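Local coordinates for protein exocyst complex component EXO70 (Saccharomyces cerevisiae, PDB 2B1E) that helps tether secretory vesicles to sites of exocytosis as a subunit of the exocyst complex and takes part in the assembly of that complex, at residues A[33-42]-A[82-90]; A[180-191]-A[217-227]. One frame throughout, in Å; residues are numbered along the deposited sequence.

Interaction 1 (A[33-42]-A[82-90]); sequences INQVGLKQYT and SEAQLRVYF
I33 reaches between Q85, L86 and Y89 of helix 66-94, and each of its side-chain atoms finds a partner there or in its own segment. CB stands above the CD1-CE1 side of the Y89 ring. CG2 lies over the centre of that ring face, 4.0 Å from its centroid, a CH-pi contact. CG1 sits over a face of the Y41 ring and also approaches CG of Q85. The tip, CD1, packs 3.6 Å from both CB of Y89 and CG of Q85, with CD2 of L86 at 3.9 Å. With CG anti to the backbone N (chi1 -163°), the Y89 ring extends past I33, and its hydroxyl gives a 2.6 Å hydrogen bond to OD1 of N34. The donor stands 22° out of the carbonyl plane. An alanine in place of Y89 would probably leave OD1 of N34 without this donor and CG2 of I33 without the ring it lies against. One turn earlier, L86 is a knob among I33, L38, Y41 and T42; its CD2 comes 3.8 Å from CD1 of L38. The Y41 hydroxyl end rests on CA and CB of S82, while L29 of helix 15-30 touches both residues. The polar ends of T42 and S82 bond to W125 and to the carbonyl of L78, respectively. The short helix 33-36 and the start of helix 38-56 thus both pack on helix 66-94, segments 38-42 and 82-90 running nearly antiparallel at 153° with a single knob-into-hole contact made by L86, in the all-helical rod of Exo70.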
loop_
_atom_site.group_PDB
_atom_site.type_symbol
_atom_site.label_atom_id
_atom_site.label_comp_id
_atom_site.label_asym_id
_atom_site.label_seq_id
_atom_site.Cartn_x
_atom_site.Cartn_y
_atom_site.Cartn_z
ATOM N N ILE A 33 -20.556 47.256 24.751
ATOM C CA ILE A 33 -20.290 47.160 23.322
ATOM C C ILE A 33 -21.521 47.024 22.423
ATOM O O ILE A 33 -21.611 47.699 21.397
ATOM C CB ILE A 33 -19.320 45.975 23.023
ATOM C CG1 ILE A 33 -17.975 46.227 23.716
ATOM C CG2 ILE A 33 -19.119 45.823 21.507
ATOM C CD1 ILE A 33 -17.033 45.043 23.719
ATOM N N ASN A 34 -22.471 46.161 22.785
ATOM C CA ASN A 34 -23.648 45.990 21.934
ATOM C C ASN A 34 -24.551 47.221 21.862
ATOM O O ASN A 34 -25.108 47.521 20.811
ATOM C CB ASN A 34 -24.482 44.782 22.389
ATOM C CG ASN A 34 -23.795 43.453 22.111
ATOM O OD1 ASN A 34 -23.162 43.260 21.062
ATOM N ND2 ASN A 34 -23.937 42.519 23.040
ATOM N N GLN A 35 -24.716 47.931 22.972
ATOM C CA GLN A 35 -25.577 49.117 22.962
ATOM C C GLN A 35 -24.925 50.284 22.230
ATOM O O GLN A 35 -25.576 51.012 21.476
ATOM C CB GLN A 35 -25.913 49.544 24.384
ATOM C CG GLN A 35 -27.074 50.518 24.444
ATOM C CD GLN A 35 -27.345 51.004 25.840
ATOM O OE1 GLN A 35 -27.510 50.206 26.767
ATOM N NE2 GLN A 35 -27.400 52.321 26.006
ATOM N N VAL A 36 -23.624 50.437 22.442
ATOM C CA VAL A 36 -22.861 51.508 21.824
ATOM C C VAL A 36 -22.604 51.264 20.347
ATOM O O VAL A 36 -22.687 52.188 19.537
ATOM C CB VAL A 36 -21.489 51.671 22.523
ATOM C CG1 VAL A 36 -20.701 52.809 21.878
ATOM C CG2 VAL A 36 -21.695 51.923 24.004
ATOM N N GLY A 37 -22.307 50.012 20.009
ATOM C CA GLY A 37 -21.971 49.642 18.643
ATOM C C GLY A 37 -20.458 49.430 18.709
ATOM O O GLY A 37 -19.733 50.315 19.178
ATOM N N LEU A 38 -19.976 48.272 18.277
ATOM C CA LEU A 38 -18.540 47.968 18.356
ATOM C C LEU A 38 -17.594 49.017 17.761
ATOM O O LEU A 38 -16.635 49.438 18.416
ATOM C CB LEU A 38 -18.253 46.599 17.724
ATOM C CG LEU A 38 -16.785 46.147 17.672
ATOM C CD1 LEU A 38 -16.221 46.091 19.070
ATOM C CD2 LEU A 38 -16.684 44.774 17.007
ATOM N N LYS A 39 -17.846 49.442 16.528
ATOM C CA LYS A 39 -16.974 50.437 15.913
ATOM C C LYS A 39 -16.998 51.751 16.705
ATOM O O LYS A 39 -15.948 52.362 16.939
ATOM C CB LYS A 39 -17.391 50.668 14.458
ATOM C CG LYS A 39 -17.269 49.413 13.585
ATOM C CD LYS A 39 -17.573 49.706 12.119
ATOM C CE LYS A 39 -19.012 50.164 11.901
ATOM N NZ LYS A 39 -20.031 49.077 12.070
ATOM N N GLN A 40 -18.188 52.164 17.144
ATOM C CA GLN A 40 -18.350 53.399 17.921
ATOM C C GLN A 40 -17.637 53.277 19.263
ATOM O O GLN A 40 -17.062 54.249 19.776
ATOM C CB GLN A 40 -19.837 53.689 18.187
ATOM C CG GLN A 40 -20.663 54.075 16.969
ATOM C CD GLN A 40 -20.745 52.972 15.938
ATOM O OE1 GLN A 40 -20.977 51.804 16.270
ATOM N NE2 GLN A 40 -20.558 53.334 14.670
ATOM N N TYR A 41 -17.701 52.075 19.829
ATOM C CA TYR A 41 -17.071 51.780 21.108
ATOM C C TYR A 41 -15.550 51.936 20.983
ATOM O O TYR A 41 -14.936 52.651 21.771
ATOM C CB TYR A 41 -17.441 50.353 21.563
ATOM C CG TYR A 41 -16.996 49.983 22.971
ATOM C CD1 TYR A 41 -17.876 50.067 24.058
ATOM C CD2 TYR A 41 -15.700 49.529 23.210
ATOM C CE1 TYR A 41 -17.471 49.703 25.346
ATOM C CE2 TYR A 41 -15.284 49.167 24.486
ATOM C CZ TYR A 41 -16.171 49.254 25.549
ATOM O OH TYR A 41 -15.742 48.900 26.808
ATOM N N THR A 42 -14.933 51.284 20.003
ATOM C CA THR A 42 -13.486 51.424 19.865
ATOM C C THR A 42 -13.112 52.859 19.531
ATOM O O THR A 42 -12.001 53.305 19.836
ATOM C CB THR A 42 -12.892 50.512 18.780
ATOM O OG1 THR A 42 -13.506 50.794 17.520
ATOM C CG2 THR A 42 -13.086 49.044 19.148
ATOM N N SER A 82 -11.905 49.134 29.372
ATOM C CA SER A 82 -12.592 49.031 28.099
ATOM C C SER A 82 -11.938 48.009 27.167
ATOM O O SER A 82 -12.631 47.259 26.471
ATOM C CB SER A 82 -12.653 50.408 27.435
ATOM O OG SER A 82 -13.294 51.338 28.290
ATOM N N GLU A 83 -10.608 47.970 27.152
ATOM C CA GLU A 83 -9.914 47.014 26.304
ATOM C C GLU A 83 -10.104 45.590 26.835
ATOM O O GLU A 83 -10.176 44.641 26.060
ATOM C CB GLU A 83 -8.424 47.389 26.190
ATOM C CG GLU A 83 -8.222 48.587 25.253
ATOM C CD GLU A 83 -6.788 49.120 25.186
ATOM O OE1 GLU A 83 -6.508 49.933 24.285
ATOM O OE2 GLU A 83 -5.950 48.750 26.023
ATOM N N ALA A 84 -10.212 45.444 28.154
ATOM C CA ALA A 84 -10.415 44.122 28.735
ATOM C C ALA A 84 -11.788 43.613 28.276
ATOM O O ALA A 84 -11.974 42.424 28.035
ATOM C CB ALA A 84 -10.344 44.196 30.266
ATOM N N GLN A 85 -12.738 44.528 28.138
ATOM C CA GLN A 85 -14.080 44.176 27.686
ATOM C C GLN A 85 -14.051 43.730 26.223
ATOM O O GLN A 85 -14.809 42.840 25.814
ATOM C CB GLN A 85 -15.016 45.376 27.864
ATOM C CG GLN A 85 -16.415 45.183 27.300
ATOM C CD GLN A 85 -17.112 43.945 27.832
ATOM O OE1 GLN A 85 -17.146 43.705 29.047
ATOM N NE2 GLN A 85 -17.681 43.152 26.928
ATOM N N LEU A 86 -13.173 44.358 25.441
ATOM C CA LEU A 86 -13.014 44.011 24.038
ATOM C C LEU A 86 -12.503 42.583 23.914
ATOM O O LEU A 86 -12.896 41.853 23.007
ATOM C CB LEU A 86 -12.046 44.983 23.357
ATOM C CG LEU A 86 -12.683 46.343 23.058
ATOM C CD1 LEU A 86 -11.611 47.322 22.615
ATOM C CD2 LEU A 86 -13.750 46.182 21.985
ATOM N N ARG A 87 -11.628 42.187 24.834
ATOM C CA ARG A 87 -11.092 40.837 24.819
ATOM C C ARG A 87 -12.164 39.828 25.205
ATOM O O ARG A 87 -12.269 38.776 24.588
ATOM C CB ARG A 87 -9.908 40.712 25.775
ATOM C CG ARG A 87 -8.690 41.491 25.334
ATOM C CD ARG A 87 -7.492 41.230 26.240
ATOM N NE ARG A 87 -6.526 42.305 26.079
ATOM C CZ ARG A 87 -6.451 43.367 26.875
ATOM N NH1 ARG A 87 -7.276 43.490 27.908
ATOM N NH2 ARG A 87 -5.571 44.325 26.613
ATOM N N VAL A 88 -12.939 40.142 26.240
ATOM C CA VAL A 88 -14.021 39.257 26.681
ATOM C C VAL A 88 -14.989 39.031 25.515
ATOM O O VAL A 88 -15.409 37.905 25.222
ATOM C CB VAL A 88 -14.824 39.892 27.866
ATOM C CG1 VAL A 88 -16.069 39.055 28.158
ATOM C CG2 VAL A 88 -13.949 39.972 29.101
ATOM N N TYR A 89 -15.337 40.122 24.854
ATOM C CA TYR A 89 -16.258 40.094 23.722
ATOM C C TYR A 89 -15.686 39.263 22.569
ATOM O O TYR A 89 -16.408 38.510 21.910
ATOM C CB TYR A 89 -16.515 41.526 23.247
ATOM C CG TYR A 89 -17.732 41.688 22.367
ATOM C CD1 TYR A 89 -19.004 41.790 22.921
ATOM C CD2 TYR A 89 -17.604 41.778 20.982
ATOM C CE1 TYR A 89 -20.126 41.986 22.119
ATOM C CE2 TYR A 89 -18.706 41.973 20.174
ATOM C CZ TYR A 89 -19.969 42.080 20.749
ATOM O OH TYR A 89 -21.057 42.314 19.954
ATOM N N PHE A 90 -14.391 39.436 22.320
ATOM C CA PHE A 90 -13.671 38.719 21.267
ATOM C C PHE A 90 -13.731 37.208 21.533
ATOM O O PHE A 90 -14.103 36.412 20.663
ATOM C CB PHE A 90 -12.210 39.194 21.260
ATOM C CG PHE A 90 -11.368 38.642 20.126
ATOM C CD1 PHE A 90 -11.524 39.110 18.819
ATOM C CD2 PHE A 90 -10.361 37.709 20.384
ATOM C CE1 PHE A 90 -10.678 38.660 17.788
ATOM C CE2 PHE A 90 -9.513 37.252 19.363
ATOM C CZ PHE A 90 -9.675 37.732 18.064
#

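Interaction 2 (A[180-191]-A[217-227])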
loop_
_atom_site.group_PDB
_atom_site.type_symbol
_atom_site.label_atom_id
_atom_site.label_comp_id
_atom_site.label_asym_id
_atom_site.label_seq_id
_atom_site.Cartn_x
_atom_site.Cartn_y
_atom_site.Cartn_z
ATOM N N MET A 180 -9.068 5.552 11.886
ATOM C CA MET A 180 -8.039 6.481 11.445
ATOM C C MET A 180 -8.539 7.225 10.209
ATOM O O MET A 180 -8.099 8.340 9.918
ATOM C CB MET A 180 -6.750 5.722 11.116
ATOM C CG MET A 180 -5.509 6.600 11.024
ATOM S SD MET A 180 -4.988 7.283 12.616
ATOM C CE MET A 180 -5.978 8.755 12.688
ATOM N N ASN A 181 -9.475 6.602 9.496
ATOM C CA ASN A 181 -10.048 7.187 8.290
ATOM C C ASN A 181 -10.885 8.426 8.597
ATOM O O ASN A 181 -10.693 9.480 7.987
ATOM C CB ASN A 181 -10.903 6.151 7.554
ATOM C CG ASN A 181 -10.109 4.922 7.153
ATOM O OD1 ASN A 181 -9.080 5.026 6.486
ATOM N ND2 ASN A 181 -10.584 3.748 7.559
ATOM N N SER A 182 -11.818 8.295 9.535
ATOM C CA SER A 182 -12.664 9.422 9.918
ATOM C C SER A 182 -11.811 10.515 10.550
ATOM O O SER A 182 -11.912 11.683 10.178
ATOM C CB SER A 182 -13.738 8.980 10.910
ATOM O OG SER A 182 -14.641 8.076 10.306
ATOM N N TYR A 183 -10.974 10.122 11.505
ATOM C CA TYR A 183 -10.094 11.058 12.192
ATOM C C TYR A 183 -9.369 11.907 11.160
ATOM O O TYR A 183 -9.225 13.124 11.331
ATOM C CB TYR A 183 -9.067 10.304 13.037
ATOM C CG TYR A 183 -8.223 11.202 13.920
ATOM C CD1 TYR A 183 -8.597 11.473 15.236
ATOM C CD2 TYR A 183 -7.057 11.796 13.431
ATOM C CE1 TYR A 183 -7.828 12.313 16.045
ATOM C CE2 TYR A 183 -6.283 12.638 14.228
ATOM C CZ TYR A 183 -6.672 12.890 15.533
ATOM O OH TYR A 183 -5.896 13.709 16.325
ATOM N N THR A 184 -8.913 11.259 10.089
ATOM C CA THR A 184 -8.205 11.944 9.016
ATOM C C THR A 184 -9.127 12.892 8.263
ATOM O O THR A 184 -8.774 14.050 8.023
ATOM C CB THR A 184 -7.610 10.946 8.002
ATOM O OG1 THR A 184 -6.543 10.212 8.617
ATOM C CG2 THR A 184 -7.069 11.684 6.788
ATOM N N GLU A 185 -10.306 12.402 7.895
ATOM C CA GLU A 185 -11.263 13.217 7.162
ATOM C C GLU A 185 -11.650 14.444 7.979
ATOM O O GLU A 185 -11.778 15.545 7.438
ATOM C CB GLU A 185 -12.515 12.404 6.826
ATOM C CG GLU A 185 -13.407 13.061 5.791
ATOM C CD GLU A 185 -14.740 12.353 5.622
ATOM O OE1 GLU A 185 -14.755 11.104 5.571
ATOM O OE2 GLU A 185 -15.774 13.047 5.531
ATOM N N ALA A 186 -11.832 14.253 9.284
ATOM C CA ALA A 186 -12.200 15.357 10.164
ATOM C C ALA A 186 -11.078 16.390 10.170
ATOM O O ALA A 186 -11.316 17.587 10.001
ATOM C CB ALA A 186 -12.441 14.839 11.579
ATOM N N LEU A 187 -9.857 15.910 10.361
ATOM C CA LEU A 187 -8.676 16.763 10.383
ATOM C C LEU A 187 -8.517 17.572 9.091
ATOM O O LEU A 187 -8.091 18.728 9.116
ATOM C CB LEU A 187 -7.429 15.910 10.612
ATOM C CG LEU A 187 -6.107 16.676 10.585
ATOM C CD1 LEU A 187 -6.161 17.839 11.580
ATOM C CD2 LEU A 187 -4.962 15.727 10.912
ATOM N N LEU A 188 -8.864 16.966 7.963
ATOM C CA LEU A 188 -8.747 17.645 6.682
ATOM C C LEU A 188 -9.747 18.798 6.588
ATOM O O LEU A 188 -9.444 19.850 6.025
ATOM C CB LEU A 188 -8.957 16.642 5.542
ATOM C CG LEU A 188 -7.877 15.556 5.488
ATOM C CD1 LEU A 188 -8.250 14.478 4.473
ATOM C CD2 LEU A 188 -6.550 16.189 5.141
ATOM N N GLY A 189 -10.935 18.595 7.149
ATOM C CA GLY A 189 -11.949 19.634 7.145
ATOM C C GLY A 189 -11.531 20.793 8.042
ATOM O O GLY A 189 -11.735 21.956 7.702
ATOM N N PHE A 190 -10.946 20.483 9.196
ATOM C CA PHE A 190 -10.493 21.532 10.100
ATOM C C PHE A 190 -9.312 22.311 9.518
ATOM O O PHE A 190 -9.222 23.527 9.684
ATOM C CB PHE A 190 -10.119 20.948 11.464
ATOM C CG PHE A 190 -11.305 20.685 12.352
ATOM C CD1 PHE A 190 -12.152 21.726 12.724
ATOM C CD2 PHE A 190 -11.584 19.397 12.808
ATOM C CE1 PHE A 190 -13.262 21.494 13.536
ATOM C CE2 PHE A 190 -12.697 19.153 13.625
ATOM C CZ PHE A 190 -13.536 20.204 13.987
ATOM N N ILE A 191 -8.410 21.617 8.832
ATOM C CA ILE A 191 -7.261 22.287 8.233
ATOM C C ILE A 191 -7.756 23.254 7.165
ATOM O O ILE A 191 -7.326 24.408 7.101
ATOM C CB ILE A 191 -6.286 21.264 7.586
ATOM C CG1 ILE A 191 -5.474 20.558 8.680
ATOM C CG2 ILE A 191 -5.364 21.975 6.577
ATOM C CD1 ILE A 191 -4.685 19.344 8.182
ATOM N N LEU A 217 -2.744 24.957 13.740
ATOM C CA LEU A 217 -2.705 23.606 13.184
ATOM C C LEU A 217 -1.634 22.678 13.764
ATOM O O LEU A 217 -1.827 21.465 13.813
ATOM C CB LEU A 217 -2.534 23.678 11.663
ATOM C CG LEU A 217 -3.586 24.433 10.840
ATOM C CD1 LEU A 217 -3.217 24.352 9.365
ATOM C CD2 LEU A 217 -4.955 23.828 11.059
ATOM N N SER A 218 -0.513 23.235 14.208
ATOM C CA SER A 218 0.564 22.403 14.743
ATOM C C SER A 218 0.146 21.448 15.859
ATOM O O SER A 218 0.518 20.272 15.842
ATOM C CB SER A 218 1.733 23.278 15.200
ATOM O OG SER A 218 2.356 23.874 14.072
ATOM N N PRO A 219 -0.620 21.936 16.847
ATOM C CA PRO A 219 -1.052 21.057 17.939
ATOM C C PRO A 219 -1.863 19.888 17.383
ATOM O O PRO A 219 -1.730 18.750 17.834
ATOM C CB PRO A 219 -1.902 21.979 18.802
ATOM C CG PRO A 219 -1.253 23.309 18.594
ATOM C CD PRO A 219 -1.012 23.329 17.114
ATOM N N LEU A 220 -2.712 20.187 16.403
ATOM C CA LEU A 220 -3.543 19.172 15.770
ATOM C C LEU A 220 -2.648 18.137 15.085
ATOM O O LEU A 220 -2.930 16.938 15.114
ATOM C CB LEU A 220 -4.459 19.823 14.733
ATOM C CG LEU A 220 -5.299 21.011 15.198
ATOM C CD1 LEU A 220 -6.111 21.535 14.024
ATOM C CD2 LEU A 220 -6.212 20.589 16.339
ATOM N N ILE A 221 -1.572 18.613 14.471
ATOM C CA ILE A 221 -0.622 17.748 13.782
ATOM C C ILE A 221 0.087 16.835 14.781
ATOM O O ILE A 221 0.147 15.621 14.593
ATOM C CB ILE A 221 0.432 18.591 13.016
ATOM C CG1 ILE A 221 -0.207 19.291 11.937
ATOM C CG2 ILE A 221 1.535 17.706 12.458
ATOM N N SER A 222 0.626 17.424 15.842
ATOM C CA SER A 222 1.320 16.653 16.863
ATOM C C SER A 222 0.400 15.527 17.326
ATOM O O SER A 222 0.822 14.381 17.457
ATOM C CB SER A 222 1.689 17.559 18.043
ATOM O OG SER A 222 2.475 16.868 19.001
ATOM N N ALA A 223 -0.866 15.864 17.554
ATOM C CA ALA A 223 -1.860 14.896 17.998
ATOM C C ALA A 223 -2.064 13.796 16.963
ATOM O O ALA A 223 -2.254 12.628 17.308
ATOM C CB ALA A 223 -3.180 15.601 18.269
ATOM N N TYR A 224 -2.031 14.181 15.691
ATOM C CA TYR A 224 -2.207 13.234 14.597
ATOM C C TYR A 224 -1.002 12.314 14.491
ATOM O O TYR A 224 -1.146 11.088 14.472
ATOM C CB TYR A 224 -2.385 13.979 13.270
ATOM C CG TYR A 224 -2.339 13.083 12.052
ATOM C CD1 TYR A 224 -3.454 12.341 11.663
ATOM C CD2 TYR A 224 -1.174 12.964 11.297
ATOM C CE1 TYR A 224 -3.409 11.502 10.547
ATOM C CE2 TYR A 224 -1.116 12.130 10.183
ATOM C CZ TYR A 224 -2.236 11.403 9.812
ATOM O OH TYR A 224 -2.186 10.597 8.695
ATOM N N ALA A 225 0.182 12.917 14.417
ATOM C CA ALA A 225 1.427 12.178 14.295
ATOM C C ALA A 225 1.613 11.175 15.428
ATOM O O ALA A 225 2.150 10.085 15.214
ATOM C CB ALA A 225 2.603 13.143 14.254
ATOM N N LYS A 226 1.177 11.538 16.633
ATOM C CA LYS A 226 1.316 10.630 17.762
ATOM C C LYS A 226 0.394 9.428 17.597
ATOM O O LYS A 226 0.814 8.288 17.778
ATOM C CB LYS A 226 1.008 11.339 19.084
ATOM C CG LYS A 226 1.085 10.400 20.280
ATOM C CD LYS A 226 1.196 11.130 21.603
ATOM C CE LYS A 226 1.333 10.128 22.746
ATOM N NZ LYS A 226 1.691 10.772 24.043
ATOM N N LEU A 227 -0.862 9.694 17.251
ATOM C CA LEU A 227 -1.844 8.635 17.052
ATOM C C LEU A 227 -1.375 7.757 15.893
ATOM O O LEU A 227 -1.555 6.539 15.905
ATOM C CB LEU A 227 -3.207 9.251 16.730
ATOM C CG LEU A 227 -4.479 8.432 16.966
ATOM C CD1 LEU A 227 -5.680 9.253 16.516
ATOM C CD2 LEU A 227 -4.424 7.123 16.204
HETATM O O HOH W 1 -5.733 16.329 15.218
#
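M180 meets L227 tip to tip: its sulfur SD lies 3.6 Å from CD2 of the leucine, while L249 of helix 245-259 touches the methionine from outside the pair. One turn on, Y183 has CG anti to its backbone N (chi1 -173°), which carries the ring across to helix 209-233. CD1 of L227 sits over the ring face, 3.8 Å from the centroid, in a CH-pi contact. At the ring edge, CE2 of Y183 comes 3.8 Å from CD1 of Y224, and a water bridges the Y183 hydroxyl to the backbone O of L220. T184 bonds through OG1 to the carbonyl O of M180, 2.8 Å away, an oxygen that the backbone N of T184 reaches from the opposite face. Its OG1 and the hydroxyl of Y224 both bond OG of S252 in helix 245-259. Here segments 180-191 and 217-227 pack nearly antiparallel at 168°, as in the helical bundles stacked along the Exo70 rod, with Y224 as a knob among M180, Y183, T184 and L187. L187 crosses Y224 at about a right angle, CD2 touching CD1 of the ring at 3.8 Å, and its CD1 meets CB of L220. At I191, CA and CG1 meet CD2 of L217, the former at 4.0 Å.

Interactions 1 and 2 follow one another along the chain; one lies in the N-terminal and the other in the C-terminal Exo70 family region. Their centres are about 35 Å apart and their nearest atoms about 15 Å, so neither touches the other. Helix 136-155 runs between their neighbourhoods: its I142 touches R87 and F90, residues of 82-90 that take no part in interaction 1, whereas I151 and L152 touch L220 and M155 touches Y183, all within interaction 2. Interaction 1 is farther from the centre of the chain, about 54 Å from it against about 20 Å for the centre of interaction 2, and is partly buried where the other is buried.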